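Local coordinates for protein translation initiation factor eIF-2B (Pyrococcus horikoshii, PDB 1VB5) that probably promotes exchange of initiation factor 2-bound GDP for GTP, as an archaeal relative of the regulatory subunits of eukaryotic eIF2B, at residues G199-L205 with D252-Y258; N67-I72 with R84-F88; K96-A100 with S120-I125. All coordinates share one frame; numbering follows the deposited sequence.

Interaction 1 (G199-L205 with D252-Y258); sequences GTYLLAL and DVTPWKY
Asp252 and Tyr201 open a buried helix-on-strand contact in the Rossmann-like domain, where the N-terminal end of helix 200-209 packs against strand 251-254, the edge of a small antiparallel sheet, and the turn after it. The axes of the short helix and strand segments come within 7.6 Å. The first-turn amides of a helix lack a backbone acceptor, and here the strand supplies one: Tyr201 N donates to Asp252 OD2 at 2.8 Å, with a bent N-H...O angle of 132°. The donor nitrogen lies on the syn side of the carboxylate, 32° out of its plane. Asp252 reaches this place by setting CG between its own backbone N and carbonyl carbon (chi1 77°), which turns the acid onto the helix start. Its negative charge would plausibly be eased by the positive end of the helix dipole.

Farther along, carbon contacts take over. Thr254 CG2 lies 3.6 Å from Ala204 CB, while Pro255 CD meets Tyr201 CE1 at 3.7 Å, the two side chains running at a slant to one another. Leu205 belongs with Tyr258: its CD2 methyl stands over one ring face as a CH-pi contact and comes within 3.3 Å of Tyr258 CZ, a tight fit. The rings of Tyr258 and His208 meet edge-to-face, and Glu209 of the second subunit packs against Tyr201, Leu205 and Tyr258, so this corner also belongs to the dimer interface. Two waters link the segments. One lies 2.9 Å from Tyr201 OH and has a weak bond to Tyr258 OH; the other donates to two backbone oxygens, 2.7 Å from Ala204 O and 2.8 Å from Tyr258 O.

Interaction 2 (N67-I72 with R84-F88); sequences NLARFI and RALEF
Phe71 and Arg84 join two consecutive helices of the N-terminal helical region, the short helix 63-71 and the long helix 78-106, into an antiparallel hairpin whose segment axes lie at 143°. Phe71 CG stands anti to the backbone N (chi1 -168°), which sends the ring across to the partner helix. From the start the side chain meets Phe88: Phe71 CB lies 3.8 Å from Phe88 CD1, and Phe71 CG is 3.7 Å from the same atom. The two rings are inclined to each other at 59°. Beyond CG the ring meets Arg84 in two ways. CE1 sits under Arg84 NH2, whereas at the ring edge Phe71 CE2 lies 3.1 Å from Arg84 O, which is in the ring plane. At the tip, Phe71 CZ has Glu87 OE2 near the ring plane, 3.8 Å away, an oxygen whose salt-bridge partner is Arg91.

Over one ring face lies the guanidinium of Arg84, stacked nearly flat with its centre 3.6 Å from that of the ring, a cation-pi pair. Leu68, one turn back from Phe71 on the same helix, sets its CD1 methyl over a face of the Phe88 ring. What fixes the guanidinium is the backbone of the very residue it covers: bent at two torsions, Arg84 presents its side to Phe71 O, which accepts from NH2 at 3.1 Å, on a lone pair, and from NE at 3.2 Å.

Interaction 3 (K96-A100 with S120-I125); sequences KRELA and STVLEI
Lys96 reaches from helix 78-106 toward the first turn of helix 120-131, and it begins a helix-helix packing in which the segment axes pass 8.8 Å apart at a crossing angle of -49°. Its chain leaves with CG anti to the backbone N (chi1 -175°) and runs extended until a bend at the third torsion. On the way Lys96 CD passes Glu124 CG at 4.0 Å, an aliphatic contact along the stem of the acid. At the tip, Lys96 NZ has a weak hydrogen bond to Ser120 OG, 3.4 Å away; its stronger partner is the hydroxyl of Ser22. The carboxylate of Glu124 does not reach Lys96 NZ; its OE2 forms a salt bridge with Arg127.

One turn on, Leu99 inserts its two methyls among side chains of the second helix. CD1 and CD2 both touch Thr121 CG2, while Leu99 CD2 also meets Ile125 CD1 at 3.7 Å. Thr121 thus turns its methyl to the leucine and its OG1 to Glu219, with which it is hydrogen-bonded.

At Ala100 the backbones come closest, its CA only 4.2 Å from that of Ile125. The small side chain probably allows this: Ala100 CB rests 3.8 Å from Glu124 O, and Ile125 CG1 lies 3.9 Å from Ala100 CA.

Helix 120-131 is the connection between parallel strands 111-115 and 136-141, a beta-alpha-beta crossover of the Rossmann-like sheet. Beside the seam lies strand 214-217, whose Ala217 touches Leu99, Thr121 and Ile125, while Leu123 of helix 120-131 packs against helix 148-158.

Read from the N terminus, the three contacts follow one another in series, with none nested or crossing. Interaction 2 closes the short loop between helix 63-71 and the long helix 78-106, within the helical region. That long helix then carries the chain about 20 Å, centre to centre, to interaction 3, which closes a loop containing strand 111-115. Helix 78-106, shared by interactions 2 and 3, thus links the helical region to the Rossmann-like domain. There interaction 1 makes a separate closure, spanning 46 residues and joining helix 200-209 to strand 251-254 near the second subunit, on the side of the chain's centre opposite to interaction 2.

Interaction 1 (G199-L205 with D252-Y258)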
ATOM      1  N   GLY B 199      -4.812   1.446   4.867  1.00 14.44           N
ATOM      2  CA  GLY B 199      -3.548   1.967   4.382  1.00 15.55           C
ATOM      3  C   GLY B 199      -3.124   3.243   5.097  1.00 17.02           C
ATOM      4  O   GLY B 199      -1.934   3.574   5.123  1.00 18.09           O
ATOM      5  N   THR B 200      -4.090   3.959   5.673  1.00 16.22           N
ATOM      6  CA  THR B 200      -3.814   5.206   6.383  1.00 15.04           C
ATOM      7  C   THR B 200      -2.837   4.946   7.528  1.00 14.35           C
ATOM      8  O   THR B 200      -1.949   5.756   7.798  1.00 15.83           O
ATOM      9  CB  THR B 200      -5.117   5.822   6.966  1.00 16.90           C
ATOM     10  OG1 THR B 200      -6.074   6.007   5.914  1.00 14.28           O
ATOM     11  CG2 THR B 200      -4.823   7.163   7.621  1.00 10.56           C
ATOM     12  N   TYR B 201      -3.012   3.808   8.194  1.00 13.42           N
ATOM     13  CA  TYR B 201      -2.150   3.410   9.301  1.00 13.72           C
ATOM     14  C   TYR B 201      -0.695   3.341   8.822  1.00 14.93           C
ATOM     15  O   TYR B 201       0.214   3.852   9.480  1.00 14.74           O
ATOM     16  CB  TYR B 201      -2.615   2.046   9.832  1.00 18.74           C
ATOM     17  CG  TYR B 201      -1.709   1.393  10.861  1.00 20.58           C
ATOM     18  CD1 TYR B 201      -1.389   2.038  12.059  1.00 22.07           C
ATOM     19  CD2 TYR B 201      -1.197   0.109  10.646  1.00 18.82           C
ATOM     20  CE1 TYR B 201      -0.583   1.418  13.023  1.00 18.60           C
ATOM     21  CE2 TYR B 201      -0.390  -0.519  11.600  1.00 18.91           C
ATOM     22  CZ  TYR B 201      -0.089   0.136  12.783  1.00 22.93           C
ATOM     23  OH  TYR B 201       0.687  -0.493  13.731  1.00 20.12           O
ATOM     24  N   LEU B 202      -0.480   2.721   7.664  1.00 13.67           N
ATOM     25  CA  LEU B 202       0.875   2.600   7.119  1.00 17.75           C
ATOM     26  C   LEU B 202       1.445   3.975   6.809  1.00 16.13           C
ATOM     27  O   LEU B 202       2.628   4.231   7.031  1.00 18.52           O
ATOM     28  CB  LEU B 202       0.872   1.747   5.846  1.00 10.66           C
ATOM     29  CG  LEU B 202       0.254   0.356   6.002  1.00 14.77           C
ATOM     30  CD1 LEU B 202       0.272  -0.381   4.663  1.00  8.42           C
ATOM     31  CD2 LEU B 202       1.020  -0.416   7.065  1.00 12.64           C
ATOM     32  N   LEU B 203       0.604   4.864   6.293  1.00 17.78           N
ATOM     33  CA  LEU B 203       1.059   6.212   5.976  1.00 16.68           C
ATOM     34  C   LEU B 203       1.480   6.858   7.293  1.00 16.63           C
ATOM     35  O   LEU B 203       2.518   7.518   7.377  1.00 12.55           O
ATOM     36  CB  LEU B 203      -0.073   7.036   5.348  1.00 17.16           C
ATOM     37  CG  LEU B 203       0.264   8.193   4.401  1.00 23.89           C
ATOM     38  CD1 LEU B 203      -0.877   9.197   4.383  1.00 14.36           C
ATOM     39  CD2 LEU B 203       1.536   8.864   4.822  1.00 28.74           C
ATOM     40  N   ALA B 204       0.661   6.654   8.322  1.00 13.76           N
ATOM     41  CA  ALA B 204       0.928   7.226   9.637  1.00 14.00           C
ATOM     42  C   ALA B 204       2.258   6.720  10.191  1.00 13.87           C
ATOM     43  O   ALA B 204       3.044   7.493  10.736  1.00 14.40           O
ATOM     44  CB  ALA B 204      -0.214   6.888  10.603  1.00 10.56           C
ATOM     45  N   LEU B 205       2.518   5.425  10.043  1.00 14.02           N
ATOM     46  CA  LEU B 205       3.769   4.861  10.550  1.00 12.26           C
ATOM     47  C   LEU B 205       4.982   5.429   9.831  1.00  8.71           C
ATOM     48  O   LEU B 205       5.961   5.809  10.466  1.00 13.85           O
ATOM     49  CB  LEU B 205       3.767   3.330  10.416  1.00 14.29           C
ATOM     50  CG  LEU B 205       2.751   2.564  11.275  1.00 17.31           C
ATOM     51  CD1 LEU B 205       2.819   1.067  10.949  1.00 19.63           C
ATOM     52  CD2 LEU B 205       3.045   2.802  12.750  1.00 14.95           C
ATOM     53  N   ASP B 252      -9.300   0.865   8.123  1.00 18.06           N
ATOM     54  CA  ASP B 252      -8.307   0.535   9.121  1.00 19.45           C
ATOM     55  C   ASP B 252      -8.389   1.465  10.310  1.00 22.83           C
ATOM     56  O   ASP B 252      -9.215   2.376  10.347  1.00 20.02           O
ATOM     57  CB  ASP B 252      -6.911   0.640   8.522  1.00 48.17           C
ATOM     58  CG  ASP B 252      -6.424   2.098   8.376  1.00 46.27           C
ATOM     59  OD1 ASP B 252      -7.067   2.903   7.677  1.00 45.01           O
ATOM     60  OD2 ASP B 252      -5.377   2.434   8.962  1.00 64.26           O
ATOM     61  N   VAL B 253      -7.495   1.235  11.265  1.00 24.17           N
ATOM     62  CA  VAL B 253      -7.433   2.023  12.483  1.00 17.98           C
ATOM     63  C   VAL B 253      -6.032   2.572  12.758  1.00 18.53           C
ATOM     64  O   VAL B 253      -5.048   1.827  12.763  1.00 18.74           O
ATOM     65  CB  VAL B 253      -7.866   1.173  13.689  1.00 19.96           C
ATOM     66  CG1 VAL B 253      -7.905   2.034  14.946  1.00 24.46           C
ATOM     67  CG2 VAL B 253      -9.224   0.554  13.420  1.00 18.05           C
ATOM     68  N   THR B 254      -5.946   3.880  12.984  1.00 17.52           N
ATOM     69  CA  THR B 254      -4.674   4.513  13.295  1.00 11.10           C
ATOM     70  C   THR B 254      -4.657   5.027  14.737  1.00 16.53           C
ATOM     71  O   THR B 254      -5.509   5.830  15.135  1.00 16.42           O
ATOM     72  CB  THR B 254      -4.378   5.706  12.360  1.00 15.98           C
ATOM     73  OG1 THR B 254      -4.294   5.252  11.003  1.00 17.21           O
ATOM     74  CG2 THR B 254      -3.061   6.362  12.750  1.00  8.51           C
ATOM     75  N   PRO B 255      -3.690   4.561  15.545  1.00 15.67           N
ATOM     76  CA  PRO B 255      -3.579   4.997  16.942  1.00 15.70           C
ATOM     77  C   PRO B 255      -3.349   6.502  16.980  1.00 16.84           C
ATOM     78  O   PRO B 255      -2.770   7.068  16.049  1.00 16.07           O
ATOM     79  CB  PRO B 255      -2.360   4.228  17.452  1.00 16.49           C
ATOM     80  CG  PRO B 255      -2.388   2.947  16.611  1.00 12.59           C
ATOM     81  CD  PRO B 255      -2.716   3.495  15.239  1.00 11.54           C
ATOM     82  N   TRP B 256      -3.783   7.154  18.054  1.00 17.41           N
ATOM     83  CA  TRP B 256      -3.604   8.597  18.154  1.00 17.68           C
ATOM     84  C   TRP B 256      -2.141   9.026  18.268  1.00 20.04           C
ATOM     85  O   TRP B 256      -1.794  10.137  17.869  1.00 16.11           O
ATOM     86  CB  TRP B 256      -4.395   9.168  19.342  1.00 17.88           C
ATOM     87  CG  TRP B 256      -4.105   8.508  20.665  1.00 18.01           C
ATOM     88  CD1 TRP B 256      -4.855   7.547  21.281  1.00 15.34           C
ATOM     89  CD2 TRP B 256      -2.968   8.733  21.510  1.00 14.73           C
ATOM     90  NE1 TRP B 256      -4.255   7.158  22.455  1.00 19.60           N
ATOM     91  CE2 TRP B 256      -3.096   7.870  22.621  1.00 16.69           C
ATOM     92  CE3 TRP B 256      -1.855   9.582  21.438  1.00 13.05           C
ATOM     93  CZ2 TRP B 256      -2.150   7.827  23.653  1.00 17.41           C
ATOM     94  CZ3 TRP B 256      -0.915   9.539  22.461  1.00 16.17           C
ATOM     95  CH2 TRP B 256      -1.068   8.665  23.555  1.00 17.77           C
ATOM     96  N   LYS B 257      -1.273   8.155  18.786  1.00 19.56           N
ATOM     97  CA  LYS B 257       0.130   8.539  18.953  1.00 18.22           C
ATOM     98  C   LYS B 257       0.877   8.862  17.664  1.00 15.18           C
ATOM     99  O   LYS B 257       2.019   9.316  17.702  1.00 19.14           O
ATOM    100  CB  LYS B 257       0.895   7.490  19.773  1.00 20.36           C
ATOM    101  CG  LYS B 257       1.123   6.130  19.119  1.00 21.45           C
ATOM    102  CD  LYS B 257       1.777   5.204  20.139  1.00 24.56           C
ATOM    103  CE  LYS B 257       2.131   3.836  19.576  1.00 32.62           C
ATOM    104  NZ  LYS B 257       2.714   2.953  20.638  1.00 24.26           N
ATOM    105  N   TYR B 258       0.233   8.640  16.525  1.00 16.01           N
ATOM    106  CA  TYR B 258       0.843   8.954  15.237  1.00 16.42           C
ATOM    107  C   TYR B 258       0.139  10.163  14.610  1.00 21.04           C
ATOM    108  O   TYR B 258       0.446  10.557  13.485  1.00 20.34           O
ATOM    109  CB  TYR B 258       0.734   7.760  14.291  1.00 18.51           C
ATOM    110  CG  TYR B 258       1.403   6.513  14.814  1.00 17.86           C
ATOM    111  CD1 TYR B 258       0.652   5.390  15.149  1.00 15.68           C
ATOM    112  CD2 TYR B 258       2.787   6.454  14.968  1.00 16.58           C
ATOM    113  CE1 TYR B 258       1.261   4.232  15.623  1.00 19.98           C
ATOM    114  CE2 TYR B 258       3.410   5.302  15.442  1.00 21.34           C
ATOM    115  CZ  TYR B 258       2.637   4.194  15.764  1.00 22.98           C
ATOM    116  OH  TYR B 258       3.241   3.036  16.195  1.00 29.12           O
TER
HETATM  117  O   HOH W   1       0.864   0.702  16.365  1.00 27.77           O
HETATM  118  O   HOH W   2       2.667   9.883  11.960  1.00 16.28           O

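Interaction 2 (N67-I72 with R84-F88)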
ATOM      1  N   ASN B  67     -24.268   9.419  13.889  1.00 20.64           N
ATOM      2  CA  ASN B  67     -24.649  10.708  14.449  1.00 26.26           C
ATOM      3  C   ASN B  67     -25.875  11.283  13.738  1.00 27.17           C
ATOM      4  O   ASN B  67     -26.675  11.984  14.350  1.00 28.27           O
ATOM      5  CB  ASN B  67     -23.482  11.696  14.394  1.00 17.96           C
ATOM      6  CG  ASN B  67     -22.418  11.386  15.431  1.00 26.92           C
ATOM      7  OD1 ASN B  67     -22.734  11.020  16.562  1.00 23.16           O
ATOM      8  ND2 ASN B  67     -21.152  11.541  15.055  1.00 23.75           N
ATOM      9  N   LEU B  68     -26.018  10.991  12.450  1.00 29.54           N
ATOM     10  CA  LEU B  68     -27.178  11.464  11.704  1.00 30.28           C
ATOM     11  C   LEU B  68     -28.414  10.819  12.323  1.00 29.81           C
ATOM     12  O   LEU B  68     -29.415  11.490  12.585  1.00 28.52           O
ATOM     13  CB  LEU B  68     -27.078  11.062  10.227  1.00 33.01           C
ATOM     14  CG  LEU B  68     -28.393  11.074   9.426  1.00 38.49           C
ATOM     15  CD1 LEU B  68     -28.957  12.485   9.351  1.00 29.09           C
ATOM     16  CD2 LEU B  68     -28.147  10.529   8.030  1.00 33.02           C
ATOM     17  N   ALA B  69     -28.317   9.516  12.576  1.00 28.81           N
ATOM     18  CA  ALA B  69     -29.411   8.743  13.154  1.00 28.74           C
ATOM     19  C   ALA B  69     -29.874   9.253  14.517  1.00 31.25           C
ATOM     20  O   ALA B  69     -31.073   9.285  14.792  1.00 35.29           O
ATOM     21  CB  ALA B  69     -29.012   7.277  13.257  1.00 22.60           C
ATOM     22  N   ARG B  70     -28.934   9.641  15.374  1.00 26.73           N
ATOM     23  CA  ARG B  70     -29.290  10.149  16.696  1.00 30.02           C
ATOM     24  C   ARG B  70     -29.805  11.581  16.626  1.00 28.19           C
ATOM     25  O   ARG B  70     -30.483  12.045  17.539  1.00 29.02           O
ATOM     26  CB  ARG B  70     -28.088  10.106  17.647  1.00 32.30           C
ATOM     27  CG  ARG B  70     -27.516   8.721  17.896  1.00 41.28           C
ATOM     28  CD  ARG B  70     -28.592   7.721  18.279  1.00 45.18           C
ATOM     29  NE  ARG B  70     -28.008   6.460  18.728  1.00 53.53           N
ATOM     30  CZ  ARG B  70     -28.655   5.300  18.752  1.00 54.79           C
ATOM     31  NH1 ARG B  70     -29.917   5.231  18.345  1.00 59.78           N
ATOM     32  NH2 ARG B  70     -28.038   4.209  19.186  1.00 50.64           N
ATOM     33  N   PHE B  71     -29.471  12.278  15.546  1.00 27.97           N
ATOM     34  CA  PHE B  71     -29.904  13.657  15.369  1.00 27.81           C
ATOM     35  C   PHE B  71     -31.385  13.717  15.001  1.00 29.28           C
ATOM     36  O   PHE B  71     -32.104  14.624  15.424  1.00 28.35           O
ATOM     37  CB  PHE B  71     -29.082  14.333  14.275  1.00 29.36           C
ATOM     38  CG  PHE B  71     -29.268  15.822  14.215  1.00 32.07           C
ATOM     39  CD1 PHE B  71     -28.662  16.648  15.158  1.00 33.60           C
ATOM     40  CD2 PHE B  71     -30.065  16.398  13.230  1.00 31.19           C
ATOM     41  CE1 PHE B  71     -28.851  18.035  15.121  1.00 38.48           C
ATOM     42  CE2 PHE B  71     -30.259  17.782  13.185  1.00 32.72           C
ATOM     43  CZ  PHE B  71     -29.651  18.600  14.131  1.00 30.82           C
ATOM     44  N   ILE B  72     -31.833  12.753  14.203  1.00 30.86           N
ATOM     45  CA  ILE B  72     -33.230  12.696  13.789  1.00 31.28           C
ATOM     46  C   ILE B  72     -34.057  12.134  14.939  1.00 29.75           C
ATOM     47  O   ILE B  72     -33.869  10.995  15.355  1.00 28.86           O
ATOM     48  CB  ILE B  72     -33.410  11.815  12.523  1.00 30.45           C
ATOM     49  CG1 ILE B  72     -33.042  12.614  11.268  1.00 27.70           C
ATOM     50  CG2 ILE B  72     -34.863  11.372  12.392  1.00 30.04           C
ATOM     51  CD1 ILE B  72     -31.727  13.328  11.336  1.00 37.16           C
ATOM     52  N   ARG B  84     -35.361  18.741  11.019  1.00 24.70           N
ATOM     53  CA  ARG B  84     -34.128  18.231  11.599  1.00 29.58           C
ATOM     54  C   ARG B  84     -33.175  17.708  10.524  1.00 31.71           C
ATOM     55  O   ARG B  84     -31.969  17.938  10.599  1.00 34.05           O
ATOM     56  CB  ARG B  84     -34.438  17.135  12.622  1.00 24.08           C
ATOM     57  CG  ARG B  84     -35.146  17.663  13.871  1.00 34.25           C
ATOM     58  CD  ARG B  84     -34.217  18.506  14.735  1.00 32.74           C
ATOM     59  NE  ARG B  84     -33.202  17.679  15.383  1.00 45.56           N
ATOM     60  CZ  ARG B  84     -32.248  18.138  16.188  1.00 49.86           C
ATOM     61  NH1 ARG B  84     -32.162  19.437  16.456  1.00 51.28           N
ATOM     62  NH2 ARG B  84     -31.380  17.293  16.735  1.00 41.01           N
ATOM     63  N   ALA B  85     -33.709  17.015   9.523  1.00 25.41           N
ATOM     64  CA  ALA B  85     -32.866  16.489   8.458  1.00 29.19           C
ATOM     65  C   ALA B  85     -32.186  17.633   7.708  1.00 29.72           C
ATOM     66  O   ALA B  85     -30.995  17.570   7.412  1.00 31.25           O
ATOM     67  CB  ALA B  85     -33.690  15.643   7.500  1.00 28.76           C
ATOM     68  N   LEU B  86     -32.942  18.685   7.412  1.00 31.19           N
ATOM     69  CA  LEU B  86     -32.389  19.833   6.703  1.00 31.50           C
ATOM     70  C   LEU B  86     -31.361  20.571   7.549  1.00 33.62           C
ATOM     71  O   LEU B  86     -30.414  21.159   7.016  1.00 30.61           O
ATOM     72  CB  LEU B  86     -33.503  20.804   6.297  1.00 33.27           C
ATOM     73  CG  LEU B  86     -34.534  20.307   5.277  1.00 38.97           C
ATOM     74  CD1 LEU B  86     -35.610  21.379   5.087  1.00 38.85           C
ATOM     75  CD2 LEU B  86     -33.849  19.995   3.950  1.00 36.47           C
ATOM     76  N   GLU B  87     -31.549  20.551   8.867  1.00 30.33           N
ATOM     77  CA  GLU B  87     -30.615  21.230   9.753  1.00 28.94           C
ATOM     78  C   GLU B  87     -29.295  20.464   9.797  1.00 23.26           C
ATOM     79  O   GLU B  87     -28.228  21.068   9.867  1.00 24.01           O
ATOM     80  CB  GLU B  87     -31.181  21.351  11.167  1.00 27.91           C
ATOM     81  CG  GLU B  87     -30.462  22.402  11.995  1.00 36.39           C
ATOM     82  CD  GLU B  87     -30.733  22.269  13.481  1.00 53.14           C
ATOM     83  OE1 GLU B  87     -31.909  22.067  13.861  1.00 57.39           O
ATOM     84  OE2 GLU B  87     -29.767  22.376  14.272  1.00 53.44           O
ATOM     85  N   PHE B  88     -29.372  19.136   9.768  1.00 23.58           N
ATOM     86  CA  PHE B  88     -28.165  18.314   9.780  1.00 28.58           C
ATOM     87  C   PHE B  88     -27.360  18.687   8.536  1.00 30.95           C
ATOM     88  O   PHE B  88     -26.155  18.934   8.609  1.00 33.51           O
ATOM     89  CB  PHE B  88     -28.514  16.825   9.737  1.00 30.04           C
ATOM     90  CG  PHE B  88     -27.338  15.919  10.014  1.00 33.38           C
ATOM     91  CD1 PHE B  88     -26.981  15.601  11.318  1.00 32.99           C
ATOM     92  CD2 PHE B  88     -26.562  15.422   8.969  1.00 34.99           C
ATOM     93  CE1 PHE B  88     -25.863  14.800  11.582  1.00 34.75           C
ATOM     94  CE2 PHE B  88     -25.443  14.623   9.220  1.00 31.66           C
ATOM     95  CZ  PHE B  88     -25.095  14.313  10.528  1.00 30.60           C
TER

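Interaction 3 (K96-A100 with S120-I125)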
ATOM      1  N   LYS B  96     -17.946  21.778   7.225  1.00 23.57           N
ATOM      2  CA  LYS B  96     -16.923  21.592   6.206  1.00 20.70           C
ATOM      3  C   LYS B  96     -16.244  22.909   5.831  1.00 22.03           C
ATOM      4  O   LYS B  96     -15.021  22.967   5.722  1.00 19.63           O
ATOM      5  CB  LYS B  96     -17.518  20.939   4.952  1.00 25.79           C
ATOM      6  CG  LYS B  96     -16.474  20.595   3.876  1.00 34.52           C
ATOM      7  CD  LYS B  96     -17.106  19.947   2.641  1.00 31.12           C
ATOM      8  CE  LYS B  96     -17.728  18.595   2.977  1.00 39.86           C
ATOM      9  NZ  LYS B  96     -18.432  17.974   1.811  1.00 45.30           N
ATOM     10  N   ARG B  97     -17.035  23.961   5.636  1.00 23.44           N
ATOM     11  CA  ARG B  97     -16.484  25.267   5.279  1.00 28.11           C
ATOM     12  C   ARG B  97     -15.552  25.822   6.355  1.00 27.54           C
ATOM     13  O   ARG B  97     -14.454  26.304   6.058  1.00 25.07           O
ATOM     14  CB  ARG B  97     -17.616  26.265   5.020  1.00 39.66           C
ATOM     15  CG  ARG B  97     -18.217  26.177   3.623  1.00 59.63           C
ATOM     16  CD  ARG B  97     -17.218  26.693   2.589  1.00 75.65           C
ATOM     17  NE  ARG B  97     -17.711  26.614   1.213  1.00 81.39           N
ATOM     18  CZ  ARG B  97     -17.083  27.145   0.164  1.00 81.43           C
ATOM     19  NH1 ARG B  97     -15.936  27.797   0.331  1.00 76.25           N
ATOM     20  NH2 ARG B  97     -17.596  27.021  -1.054  1.00 80.83           N
ATOM     21  N   GLU B  98     -15.989  25.752   7.607  1.00 22.00           N
ATOM     22  CA  GLU B  98     -15.183  26.262   8.710  1.00 28.40           C
ATOM     23  C   GLU B  98     -13.923  25.421   8.926  1.00 22.04           C
ATOM     24  O   GLU B  98     -12.850  25.956   9.206  1.00 18.26           O
ATOM     25  CB  GLU B  98     -16.016  26.303   9.996  1.00 32.82           C
ATOM     26  CG  GLU B  98     -15.325  26.999  11.159  1.00 42.10           C
ATOM     27  CD  GLU B  98     -14.698  28.324  10.755  1.00 49.17           C
ATOM     28  OE1 GLU B  98     -15.329  29.063   9.965  1.00 58.05           O
ATOM     29  OE2 GLU B  98     -13.581  28.631  11.230  1.00 48.08           O
ATOM     30  N   LEU B  99     -14.051  24.107   8.784  1.00 22.22           N
ATOM     31  CA  LEU B  99     -12.901  23.226   8.969  1.00 20.58           C
ATOM     32  C   LEU B  99     -11.883  23.530   7.866  1.00 25.57           C
ATOM     33  O   LEU B  99     -10.677  23.624   8.124  1.00 21.30           O
ATOM     34  CB  LEU B  99     -13.345  21.757   8.913  1.00 19.76           C
ATOM     35  CG  LEU B  99     -12.372  20.656   9.376  1.00 17.60           C
ATOM     36  CD1 LEU B  99     -13.116  19.337   9.472  1.00 15.58           C
ATOM     37  CD2 LEU B  99     -11.198  20.537   8.415  1.00 12.50           C
ATOM     38  N   ALA B 100     -12.381  23.708   6.643  1.00 19.20           N
ATOM     39  CA  ALA B 100     -11.518  24.003   5.503  1.00 24.76           C
ATOM     40  C   ALA B 100     -10.680  25.252   5.754  1.00 24.08           C
ATOM     41  O   ALA B 100      -9.474  25.270   5.476  1.00 27.06           O
ATOM     42  CB  ALA B 100     -12.360  24.181   4.234  1.00 20.48           C
ATOM     43  N   SER B 120     -13.713  14.628   0.682  1.00 14.88           N
ATOM     44  CA  SER B 120     -14.169  15.934   0.219  1.00 18.45           C
ATOM     45  C   SER B 120     -13.694  17.035   1.160  1.00 20.24           C
ATOM     46  O   SER B 120     -13.468  18.166   0.740  1.00 19.21           O
ATOM     47  CB  SER B 120     -15.702  15.959   0.091  1.00 25.31           C
ATOM     48  OG  SER B 120     -16.322  15.388   1.229  1.00 33.37           O
ATOM     49  N   THR B 121     -13.510  16.692   2.430  1.00 19.97           N
ATOM     50  CA  THR B 121     -13.051  17.660   3.419  1.00 15.38           C
ATOM     51  C   THR B 121     -11.595  18.032   3.166  1.00 17.46           C
ATOM     52  O   THR B 121     -11.236  19.213   3.169  1.00 19.56           O
ATOM     53  CB  THR B 121     -13.211  17.090   4.847  1.00 21.92           C
ATOM     54  OG1 THR B 121     -14.605  16.879   5.115  1.00 26.36           O
ATOM     55  CG2 THR B 121     -12.639  18.044   5.885  1.00 16.64           C
ATOM     56  N   VAL B 122     -10.747  17.031   2.943  1.00 19.33           N
ATOM     57  CA  VAL B 122      -9.340  17.305   2.677  1.00 15.30           C
ATOM     58  C   VAL B 122      -9.240  18.096   1.376  1.00 16.89           C
ATOM     59  O   VAL B 122      -8.415  18.999   1.251  1.00 21.72           O
ATOM     60  CB  VAL B 122      -8.520  16.000   2.557  1.00 19.01           C
ATOM     61  CG1 VAL B 122      -7.092  16.314   2.099  1.00 15.44           C
ATOM     62  CG2 VAL B 122      -8.493  15.285   3.900  1.00 16.58           C
ATOM     63  N   LEU B 123     -10.085  17.753   0.412  1.00 14.85           N
ATOM     64  CA  LEU B 123     -10.103  18.445  -0.875  1.00 19.90           C
ATOM     65  C   LEU B 123     -10.444  19.934  -0.704  1.00 18.42           C
ATOM     66  O   LEU B 123      -9.817  20.795  -1.318  1.00 19.56           O
ATOM     67  CB  LEU B 123     -11.116  17.777  -1.819  1.00 17.85           C
ATOM     68  CG  LEU B 123     -11.369  18.492  -3.154  1.00 23.69           C
ATOM     69  CD1 LEU B 123     -10.052  18.679  -3.904  1.00 13.24           C
ATOM     70  CD2 LEU B 123     -12.362  17.696  -3.991  1.00 17.82           C
ATOM     71  N   GLU B 124     -11.428  20.247   0.137  1.00 22.85           N
ATOM     72  CA  GLU B 124     -11.786  21.647   0.346  1.00 21.28           C
ATOM     73  C   GLU B 124     -10.708  22.391   1.117  1.00 22.93           C
ATOM     74  O   GLU B 124     -10.544  23.604   0.953  1.00 24.51           O
ATOM     75  CB  GLU B 124     -13.136  21.771   1.055  1.00 23.34           C
ATOM     76  CG  GLU B 124     -14.316  21.467   0.139  1.00 31.86           C
ATOM     77  CD  GLU B 124     -14.212  22.180  -1.208  1.00 38.73           C
ATOM     78  OE1 GLU B 124     -14.025  23.418  -1.216  1.00 40.84           O
ATOM     79  OE2 GLU B 124     -14.324  21.506  -2.258  1.00 36.43           O
ATOM     80  N   ILE B 125      -9.968  21.672   1.955  1.00 20.15           N
ATOM     81  CA  ILE B 125      -8.880  22.292   2.701  1.00 20.15           C
ATOM     82  C   ILE B 125      -7.834  22.723   1.680  1.00 22.64           C
ATOM     83  O   ILE B 125      -7.329  23.844   1.710  1.00 25.69           O
ATOM     84  CB  ILE B 125      -8.205  21.298   3.688  1.00 16.78           C
ATOM     85  CG1 ILE B 125      -9.147  20.990   4.854  1.00 19.97           C
ATOM     86  CG2 ILE B 125      -6.893  21.882   4.204  1.00 14.21           C
ATOM     87  CD1 ILE B 125      -8.570  20.005   5.868  1.00 16.34           C
TER